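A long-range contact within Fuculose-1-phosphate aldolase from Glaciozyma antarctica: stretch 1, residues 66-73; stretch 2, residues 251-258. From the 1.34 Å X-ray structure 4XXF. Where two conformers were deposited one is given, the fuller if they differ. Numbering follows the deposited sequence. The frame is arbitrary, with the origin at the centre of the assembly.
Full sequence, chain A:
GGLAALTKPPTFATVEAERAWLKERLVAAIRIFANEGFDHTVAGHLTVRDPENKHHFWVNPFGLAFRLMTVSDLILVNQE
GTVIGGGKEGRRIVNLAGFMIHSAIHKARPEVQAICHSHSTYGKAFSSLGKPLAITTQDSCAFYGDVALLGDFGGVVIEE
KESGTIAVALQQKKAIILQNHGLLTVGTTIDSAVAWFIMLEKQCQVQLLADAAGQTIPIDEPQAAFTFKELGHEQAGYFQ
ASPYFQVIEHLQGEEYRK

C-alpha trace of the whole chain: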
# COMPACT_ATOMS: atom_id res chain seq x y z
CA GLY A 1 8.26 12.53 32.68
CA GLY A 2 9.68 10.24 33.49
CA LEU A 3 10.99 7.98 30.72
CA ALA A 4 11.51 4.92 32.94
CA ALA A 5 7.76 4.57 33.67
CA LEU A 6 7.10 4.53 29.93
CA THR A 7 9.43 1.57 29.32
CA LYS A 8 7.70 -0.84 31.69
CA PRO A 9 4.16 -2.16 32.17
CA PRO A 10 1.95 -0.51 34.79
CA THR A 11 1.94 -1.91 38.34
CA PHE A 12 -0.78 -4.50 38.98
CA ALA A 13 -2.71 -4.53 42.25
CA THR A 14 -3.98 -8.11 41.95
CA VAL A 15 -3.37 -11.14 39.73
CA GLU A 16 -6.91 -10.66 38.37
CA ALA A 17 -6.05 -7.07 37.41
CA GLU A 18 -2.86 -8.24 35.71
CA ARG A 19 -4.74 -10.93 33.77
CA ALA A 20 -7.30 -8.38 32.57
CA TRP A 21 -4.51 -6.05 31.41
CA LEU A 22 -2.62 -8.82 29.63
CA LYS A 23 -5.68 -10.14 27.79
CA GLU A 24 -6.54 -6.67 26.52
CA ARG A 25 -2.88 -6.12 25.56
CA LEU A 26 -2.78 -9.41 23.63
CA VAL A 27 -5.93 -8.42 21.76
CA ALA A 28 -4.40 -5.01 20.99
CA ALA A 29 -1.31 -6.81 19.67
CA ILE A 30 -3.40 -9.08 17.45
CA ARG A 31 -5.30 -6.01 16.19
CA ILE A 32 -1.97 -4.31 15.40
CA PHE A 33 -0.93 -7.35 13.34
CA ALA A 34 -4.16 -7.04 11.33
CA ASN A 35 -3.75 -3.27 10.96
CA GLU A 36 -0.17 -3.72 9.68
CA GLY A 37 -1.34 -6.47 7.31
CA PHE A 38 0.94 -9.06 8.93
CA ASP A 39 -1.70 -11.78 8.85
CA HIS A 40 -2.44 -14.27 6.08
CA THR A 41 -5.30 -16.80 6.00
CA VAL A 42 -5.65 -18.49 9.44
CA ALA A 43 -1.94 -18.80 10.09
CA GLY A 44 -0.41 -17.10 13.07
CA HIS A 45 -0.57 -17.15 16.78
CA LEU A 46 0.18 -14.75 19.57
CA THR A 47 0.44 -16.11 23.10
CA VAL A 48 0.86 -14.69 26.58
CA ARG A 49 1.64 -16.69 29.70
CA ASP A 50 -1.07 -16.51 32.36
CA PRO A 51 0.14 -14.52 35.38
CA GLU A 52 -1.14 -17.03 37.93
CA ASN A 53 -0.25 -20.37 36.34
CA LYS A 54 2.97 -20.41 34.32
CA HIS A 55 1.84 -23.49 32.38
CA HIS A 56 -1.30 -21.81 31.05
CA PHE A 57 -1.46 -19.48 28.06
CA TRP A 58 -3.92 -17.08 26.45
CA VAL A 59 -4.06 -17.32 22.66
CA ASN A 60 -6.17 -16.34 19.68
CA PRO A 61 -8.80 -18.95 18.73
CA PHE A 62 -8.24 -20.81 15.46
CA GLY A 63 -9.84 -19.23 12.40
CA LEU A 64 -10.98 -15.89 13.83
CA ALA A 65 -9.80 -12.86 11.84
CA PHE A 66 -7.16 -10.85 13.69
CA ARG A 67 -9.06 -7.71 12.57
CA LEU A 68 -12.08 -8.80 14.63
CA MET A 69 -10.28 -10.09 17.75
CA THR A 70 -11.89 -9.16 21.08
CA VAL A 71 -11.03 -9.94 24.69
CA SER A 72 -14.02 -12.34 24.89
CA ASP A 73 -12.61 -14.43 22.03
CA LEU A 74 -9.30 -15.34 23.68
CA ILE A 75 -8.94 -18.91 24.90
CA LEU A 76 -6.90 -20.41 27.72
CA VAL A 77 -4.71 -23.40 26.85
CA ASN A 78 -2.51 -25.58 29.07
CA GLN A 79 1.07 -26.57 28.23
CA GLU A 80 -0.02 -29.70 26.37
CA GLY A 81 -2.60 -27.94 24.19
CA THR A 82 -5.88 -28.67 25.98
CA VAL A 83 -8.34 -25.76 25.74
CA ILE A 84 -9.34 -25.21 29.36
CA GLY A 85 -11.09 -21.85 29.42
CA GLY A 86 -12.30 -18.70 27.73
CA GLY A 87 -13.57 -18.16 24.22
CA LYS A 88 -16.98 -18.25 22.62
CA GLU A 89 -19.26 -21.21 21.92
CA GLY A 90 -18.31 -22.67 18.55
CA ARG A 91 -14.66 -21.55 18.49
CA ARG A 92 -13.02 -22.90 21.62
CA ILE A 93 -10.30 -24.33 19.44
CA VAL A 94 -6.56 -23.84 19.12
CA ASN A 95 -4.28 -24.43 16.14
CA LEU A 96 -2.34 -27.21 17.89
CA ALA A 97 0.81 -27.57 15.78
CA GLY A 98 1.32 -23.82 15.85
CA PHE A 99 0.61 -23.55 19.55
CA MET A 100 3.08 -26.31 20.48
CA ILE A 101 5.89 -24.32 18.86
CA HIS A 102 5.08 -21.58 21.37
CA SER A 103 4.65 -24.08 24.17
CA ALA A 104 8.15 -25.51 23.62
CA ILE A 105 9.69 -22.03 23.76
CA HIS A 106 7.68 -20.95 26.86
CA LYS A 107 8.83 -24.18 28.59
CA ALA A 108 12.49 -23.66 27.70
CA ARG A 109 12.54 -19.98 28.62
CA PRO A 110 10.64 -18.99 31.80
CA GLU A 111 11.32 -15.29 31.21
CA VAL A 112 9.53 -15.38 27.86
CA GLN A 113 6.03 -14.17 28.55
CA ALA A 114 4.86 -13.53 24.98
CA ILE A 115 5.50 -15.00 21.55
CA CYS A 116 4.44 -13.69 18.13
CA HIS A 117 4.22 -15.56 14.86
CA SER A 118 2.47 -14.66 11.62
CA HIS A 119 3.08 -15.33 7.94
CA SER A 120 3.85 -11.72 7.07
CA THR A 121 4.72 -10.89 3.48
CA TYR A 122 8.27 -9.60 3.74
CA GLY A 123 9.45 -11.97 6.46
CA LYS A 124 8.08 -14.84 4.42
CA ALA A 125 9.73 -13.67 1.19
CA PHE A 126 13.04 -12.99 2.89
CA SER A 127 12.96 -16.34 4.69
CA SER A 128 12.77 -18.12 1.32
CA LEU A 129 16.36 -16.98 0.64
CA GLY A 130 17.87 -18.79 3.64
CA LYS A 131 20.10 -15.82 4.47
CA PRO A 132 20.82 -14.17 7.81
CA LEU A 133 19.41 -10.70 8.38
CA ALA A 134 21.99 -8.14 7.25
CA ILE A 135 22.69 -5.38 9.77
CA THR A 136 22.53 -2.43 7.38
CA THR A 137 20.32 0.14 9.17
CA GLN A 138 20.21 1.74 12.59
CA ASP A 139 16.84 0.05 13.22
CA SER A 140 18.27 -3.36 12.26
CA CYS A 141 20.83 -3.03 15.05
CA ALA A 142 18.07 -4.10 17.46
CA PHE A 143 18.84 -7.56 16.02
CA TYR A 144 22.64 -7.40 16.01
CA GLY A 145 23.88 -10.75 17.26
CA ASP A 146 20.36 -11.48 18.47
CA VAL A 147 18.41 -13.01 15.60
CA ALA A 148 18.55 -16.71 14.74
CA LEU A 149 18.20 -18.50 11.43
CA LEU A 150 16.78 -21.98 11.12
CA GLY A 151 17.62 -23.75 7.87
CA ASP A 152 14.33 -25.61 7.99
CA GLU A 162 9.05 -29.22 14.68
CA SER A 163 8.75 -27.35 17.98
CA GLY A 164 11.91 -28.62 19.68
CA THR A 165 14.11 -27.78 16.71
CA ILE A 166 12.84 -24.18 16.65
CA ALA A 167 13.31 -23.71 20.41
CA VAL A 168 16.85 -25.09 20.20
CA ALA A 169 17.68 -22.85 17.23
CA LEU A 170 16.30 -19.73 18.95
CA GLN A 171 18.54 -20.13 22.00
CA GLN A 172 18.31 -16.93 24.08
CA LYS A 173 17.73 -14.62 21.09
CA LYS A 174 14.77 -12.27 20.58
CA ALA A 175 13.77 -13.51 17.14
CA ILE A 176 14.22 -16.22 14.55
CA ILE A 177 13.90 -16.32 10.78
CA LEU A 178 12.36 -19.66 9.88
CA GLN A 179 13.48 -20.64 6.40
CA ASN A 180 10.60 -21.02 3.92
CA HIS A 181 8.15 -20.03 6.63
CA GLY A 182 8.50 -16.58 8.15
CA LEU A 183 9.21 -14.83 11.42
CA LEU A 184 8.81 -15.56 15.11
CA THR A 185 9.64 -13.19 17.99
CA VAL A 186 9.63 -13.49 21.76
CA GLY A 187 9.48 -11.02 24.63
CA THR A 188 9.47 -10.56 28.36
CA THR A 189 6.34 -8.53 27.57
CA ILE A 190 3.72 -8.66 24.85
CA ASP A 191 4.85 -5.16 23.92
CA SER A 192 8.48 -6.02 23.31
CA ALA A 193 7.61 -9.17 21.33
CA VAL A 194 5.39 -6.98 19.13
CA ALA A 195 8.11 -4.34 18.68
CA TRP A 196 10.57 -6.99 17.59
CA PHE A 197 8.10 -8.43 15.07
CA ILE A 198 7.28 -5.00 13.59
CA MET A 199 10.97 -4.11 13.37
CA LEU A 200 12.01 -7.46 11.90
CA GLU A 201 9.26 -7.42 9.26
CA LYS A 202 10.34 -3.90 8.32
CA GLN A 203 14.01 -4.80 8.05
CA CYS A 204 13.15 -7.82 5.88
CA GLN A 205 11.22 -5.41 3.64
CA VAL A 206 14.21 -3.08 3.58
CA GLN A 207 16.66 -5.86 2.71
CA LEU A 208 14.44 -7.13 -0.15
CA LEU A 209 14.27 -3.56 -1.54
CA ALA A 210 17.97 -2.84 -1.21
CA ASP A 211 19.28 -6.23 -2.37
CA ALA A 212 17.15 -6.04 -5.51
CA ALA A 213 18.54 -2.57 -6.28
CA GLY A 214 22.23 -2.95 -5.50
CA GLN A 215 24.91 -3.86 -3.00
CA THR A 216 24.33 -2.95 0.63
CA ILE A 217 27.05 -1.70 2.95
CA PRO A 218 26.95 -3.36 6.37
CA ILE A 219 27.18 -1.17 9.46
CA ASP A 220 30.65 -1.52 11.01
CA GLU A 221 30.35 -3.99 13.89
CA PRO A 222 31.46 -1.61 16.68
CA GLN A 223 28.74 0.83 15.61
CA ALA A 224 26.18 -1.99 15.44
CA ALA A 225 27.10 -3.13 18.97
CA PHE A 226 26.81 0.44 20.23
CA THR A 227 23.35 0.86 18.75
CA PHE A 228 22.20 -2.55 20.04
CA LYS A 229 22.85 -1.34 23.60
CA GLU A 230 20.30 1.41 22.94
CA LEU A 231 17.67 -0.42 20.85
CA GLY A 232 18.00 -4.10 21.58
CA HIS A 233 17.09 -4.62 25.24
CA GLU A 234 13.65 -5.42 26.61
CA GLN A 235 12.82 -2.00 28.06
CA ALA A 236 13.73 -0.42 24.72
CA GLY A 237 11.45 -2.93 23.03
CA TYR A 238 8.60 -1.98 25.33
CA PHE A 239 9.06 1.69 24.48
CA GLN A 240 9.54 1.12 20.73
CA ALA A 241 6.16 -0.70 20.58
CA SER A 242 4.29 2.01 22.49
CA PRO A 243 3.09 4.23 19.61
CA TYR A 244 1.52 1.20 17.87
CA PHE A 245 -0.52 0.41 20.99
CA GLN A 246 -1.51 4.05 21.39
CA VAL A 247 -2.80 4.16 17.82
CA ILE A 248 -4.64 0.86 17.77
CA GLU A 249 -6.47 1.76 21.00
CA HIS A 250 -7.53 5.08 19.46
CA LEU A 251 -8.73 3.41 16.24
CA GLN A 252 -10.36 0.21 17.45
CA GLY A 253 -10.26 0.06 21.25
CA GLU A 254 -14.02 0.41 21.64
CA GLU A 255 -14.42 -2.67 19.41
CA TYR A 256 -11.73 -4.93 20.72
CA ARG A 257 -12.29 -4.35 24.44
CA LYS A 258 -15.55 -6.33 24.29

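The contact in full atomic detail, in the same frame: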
# COMPACT_ATOMS: atom_id res chain seq x y z
N PHE A 66 -7.86 -11.73 12.75
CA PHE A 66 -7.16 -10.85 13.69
C PHE A 66 -7.86 -9.48 13.78
O PHE A 66 -7.93 -8.89 14.86
CB PHE A 66 -5.70 -10.64 13.27
CG PHE A 66 -4.78 -11.81 13.54
CD1 PHE A 66 -5.26 -13.07 13.86
CD2 PHE A 66 -3.42 -11.62 13.46
CE1 PHE A 66 -4.38 -14.13 14.10
CE2 PHE A 66 -2.53 -12.66 13.70
CZ PHE A 66 -3.01 -13.92 14.01
N ARG A 67 -8.38 -8.99 12.65
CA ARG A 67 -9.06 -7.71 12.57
C ARG A 67 -10.30 -7.62 13.47
O ARG A 67 -10.72 -6.53 13.82
CB ARG A 67 -9.45 -7.46 11.09
CG ARG A 67 -10.38 -6.27 10.82
CD ARG A 67 -9.71 -4.96 11.20
NE ARG A 67 -10.53 -3.80 10.87
CZ ARG A 67 -11.54 -3.36 11.63
NH1 ARG A 67 -11.87 -4.00 12.74
NH2 ARG A 67 -12.22 -2.29 11.26
N LEU A 68 -10.86 -8.77 13.83
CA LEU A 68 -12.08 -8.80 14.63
C LEU A 68 -11.85 -9.33 16.05
O LEU A 68 -12.81 -9.53 16.79
CB LEU A 68 -13.14 -9.67 13.94
CG LEU A 68 -13.45 -9.23 12.50
CD1 LEU A 68 -14.37 -10.23 11.83
CD2 LEU A 68 -14.07 -7.82 12.45
N MET A 69 -10.59 -9.52 16.44
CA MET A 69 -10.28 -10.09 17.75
C MET A 69 -10.84 -9.22 18.87
O MET A 69 -10.73 -8.00 18.83
CB MET A 69 -8.76 -10.22 17.91
CG MET A 69 -8.31 -11.12 19.07
SD MET A 69 -8.82 -12.86 18.84
CE MET A 69 -8.41 -13.15 17.11
N THR A 70 -11.45 -9.86 19.87
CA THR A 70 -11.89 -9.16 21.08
C THR A 70 -11.43 -9.95 22.29
O THR A 70 -11.08 -11.12 22.18
CB THR A 70 -13.43 -8.98 21.17
OG1 THR A 70 -14.05 -10.24 21.45
CG2 THR A 70 -14.00 -8.40 19.88
N VAL A 71 -11.44 -9.29 23.45
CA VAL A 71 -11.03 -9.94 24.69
C VAL A 71 -11.84 -11.22 24.96
O VAL A 71 -11.27 -12.23 25.38
CB VAL A 71 -11.14 -8.94 25.87
CG1 VAL A 71 -11.06 -9.67 27.22
CG2 VAL A 71 -10.06 -7.88 25.75
N SER A 72 -13.13 -11.19 24.66
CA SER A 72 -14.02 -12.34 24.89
C SER A 72 -13.69 -13.55 24.02
O SER A 72 -14.11 -14.67 24.32
CB SER A 72 -15.47 -11.93 24.66
OG SER A 72 -15.91 -11.05 25.68
N ASP A 73 -12.95 -13.33 22.93
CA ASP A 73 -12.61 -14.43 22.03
C ASP A 73 -11.41 -15.25 22.49
O ASP A 73 -11.27 -16.41 22.09
CB ASP A 73 -12.29 -13.88 20.64
CG ASP A 73 -13.49 -13.26 19.98
OD1 ASP A 73 -14.51 -13.95 19.81
OD2 ASP A 73 -13.40 -12.06 19.61
N LEU A 251 -7.95 3.79 17.42
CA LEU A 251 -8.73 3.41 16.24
C LEU A 251 -9.83 2.39 16.53
O LEU A 251 -10.93 2.48 16.00
CB LEU A 251 -7.82 2.84 15.15
CG LEU A 251 -6.77 3.79 14.57
CD1 LEU A 251 -5.88 3.04 13.60
CD2 LEU A 251 -7.42 4.99 13.90
N GLN A 252 -9.51 1.39 17.35
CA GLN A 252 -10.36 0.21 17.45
C GLN A 252 -10.61 -0.27 18.87
O GLN A 252 -11.27 -1.29 19.07
CB GLN A 252 -9.77 -0.94 16.62
CG GLN A 252 -9.94 -0.68 15.12
CD GLN A 252 -9.19 -1.67 14.24
OE1 GLN A 252 -8.90 -2.80 14.65
NE2 GLN A 252 -8.87 -1.25 13.02
N GLY A 253 -10.11 0.47 19.86
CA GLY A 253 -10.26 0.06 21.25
C GLY A 253 -11.69 -0.22 21.68
O GLY A 253 -11.95 -1.19 22.38
N GLU A 254 -12.63 0.62 21.26
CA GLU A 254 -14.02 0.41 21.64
C GLU A 254 -14.52 -0.95 21.15
O GLU A 254 -15.31 -1.61 21.83
CB GLU A 254 -14.92 1.52 21.09
CG GLU A 254 -14.63 2.89 21.68
CD GLU A 254 -15.63 3.94 21.24
OE1 GLU A 254 -16.67 3.56 20.65
OE2 GLU A 254 -15.40 5.14 21.50
N GLU A 255 -14.06 -1.37 19.98
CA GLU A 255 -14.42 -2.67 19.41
C GLU A 255 -13.76 -3.82 20.15
O GLU A 255 -14.40 -4.80 20.53
CB GLU A 255 -14.02 -2.77 17.92
CG GLU A 255 -14.80 -1.87 16.95
CD GLU A 255 -14.38 -2.04 15.48
OE1 GLU A 255 -13.52 -2.90 15.17
OE2 GLU A 255 -14.92 -1.31 14.63
N TYR A 256 -12.45 -3.73 20.33
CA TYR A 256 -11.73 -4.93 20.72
C TYR A 256 -11.76 -5.18 22.22
O TYR A 256 -11.47 -6.29 22.67
CB TYR A 256 -10.29 -4.91 20.16
CG TYR A 256 -9.27 -3.94 20.71
CD1 TYR A 256 -8.82 -3.99 22.03
CD2 TYR A 256 -8.65 -3.03 19.86
CE1 TYR A 256 -7.84 -3.12 22.50
CE2 TYR A 256 -7.67 -2.17 20.31
CZ TYR A 256 -7.27 -2.21 21.61
OH TYR A 256 -6.29 -1.34 22.04
N ARG A 257 -12.18 -4.18 22.99
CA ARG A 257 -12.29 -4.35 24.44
C ARG A 257 -13.48 -5.20 24.89
O ARG A 257 -13.60 -5.51 26.07
CB ARG A 257 -12.35 -2.97 25.10
CG ARG A 257 -10.98 -2.31 25.13
CD ARG A 257 -11.04 -0.81 25.42
NE ARG A 257 -9.74 -0.34 25.88
CZ ARG A 257 -9.50 0.89 26.33
NH1 ARG A 257 -10.46 1.80 26.35
NH2 ARG A 257 -8.28 1.20 26.75
N LYS A 258 -14.34 -5.59 23.95
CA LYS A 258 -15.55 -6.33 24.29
C LYS A 258 -15.34 -7.83 24.53
O LYS A 258 -14.29 -8.40 24.22
CB LYS A 258 -16.60 -6.14 23.19
CG LYS A 258 -17.08 -4.70 23.05
CD LYS A 258 -18.14 -4.57 21.97
CE LYS A 258 -18.62 -3.13 21.85
NZ LYS A 258 -19.69 -2.98 20.82
OXT LYS A 258 -16.21 -8.51 25.06

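The chain ends in this contact, and its terminal carboxylate is one of the main binding groups. Lys258 is the last residue, and both of its carboxylate oxygens are used. Ser72 OG donates a hydrogen bond to Lys258 OXT at 2.6 Å, a short distance that suits a hydroxyl facing a charged oxygen. Ser72 N donates to Lys258 O at 3.1 Å, with an N-H...O angle of 157°. One serine therefore holds the carboxylate with its backbone and its side chain together. The chi1 of Ser72 is m. The short side chain keeps the hydroxyl near the backbone, so the OG and N of one residue reach the two oxygens of one carboxylate.

Residues 71-73 form a 3-10 segment, and the free NH groups at its start face the end of the other stretch. Val71 N donates to Tyr256 O, 3.1 Å away, at an angle of 147°. Val71 N is also 3.1 Å from Lys258 O. Thr70 CA lies 3.3 Å from Tyr256 O in a CA-H...O contact, so this carbonyl receives two neighbouring groups of stretch 1. The CA atoms of Thr70 and Tyr256 are 4.2 Å apart, which shows how closely the backbones approach here.

Thr70 is fixed from within its own stretch. Asp73 OD2 accepts from Thr70 N at 3.0 Å and from Thr70 OG1 at 2.7 Å. The backbone bond from Asp73 N to Thr70 O, 3.0 Å, closes the turn. The Thr70 hydroxyl is bonded to Asp73. The side chain also packs on stretch 2: Thr70 CG2 is 3.7 Å from Glu255 O, and Thr70 CB is 3.2 Å from Lys258 O.

A second anchor is a salt bridge. Arg67 NH1 donates to Glu255 OE1 at 3.1 Å, with an angle of 154°. The CA-to-CB bonds of both residues point sideways, but both side chains are long enough for their ends to come nearer the opposing stretch. The carboxylate oxygen meets the guanidinium at its edge, near its plane, where the N-H groups point. Gln252 lies over one face of the same group, with Gln252 NE2 3.7 Å from Arg67 CZ. Its CA-to-CB bond points toward stretch 1.

Between these anchors, side-chain carbons pack against backbone carbonyl oxygens. Tyr256 is buried, and its CB lies 3.4 Å from Met69 O. Its CA-to-CB bond is sideways and its ring leads away from stretch 1. Met69 is also buried, and its side chain leads away as well; the close approach is made by its carbonyl. Val71 points its CB toward stretch 2, with Val71 CB 4.2 Å from Arg257 O.

The two stretches bury 385 Å² in total. Arg67 and Lys258 have the largest covered areas, 69 and 62 Å². The lysine side chain leads away from stretch 1, and its amine takes no part in the contact.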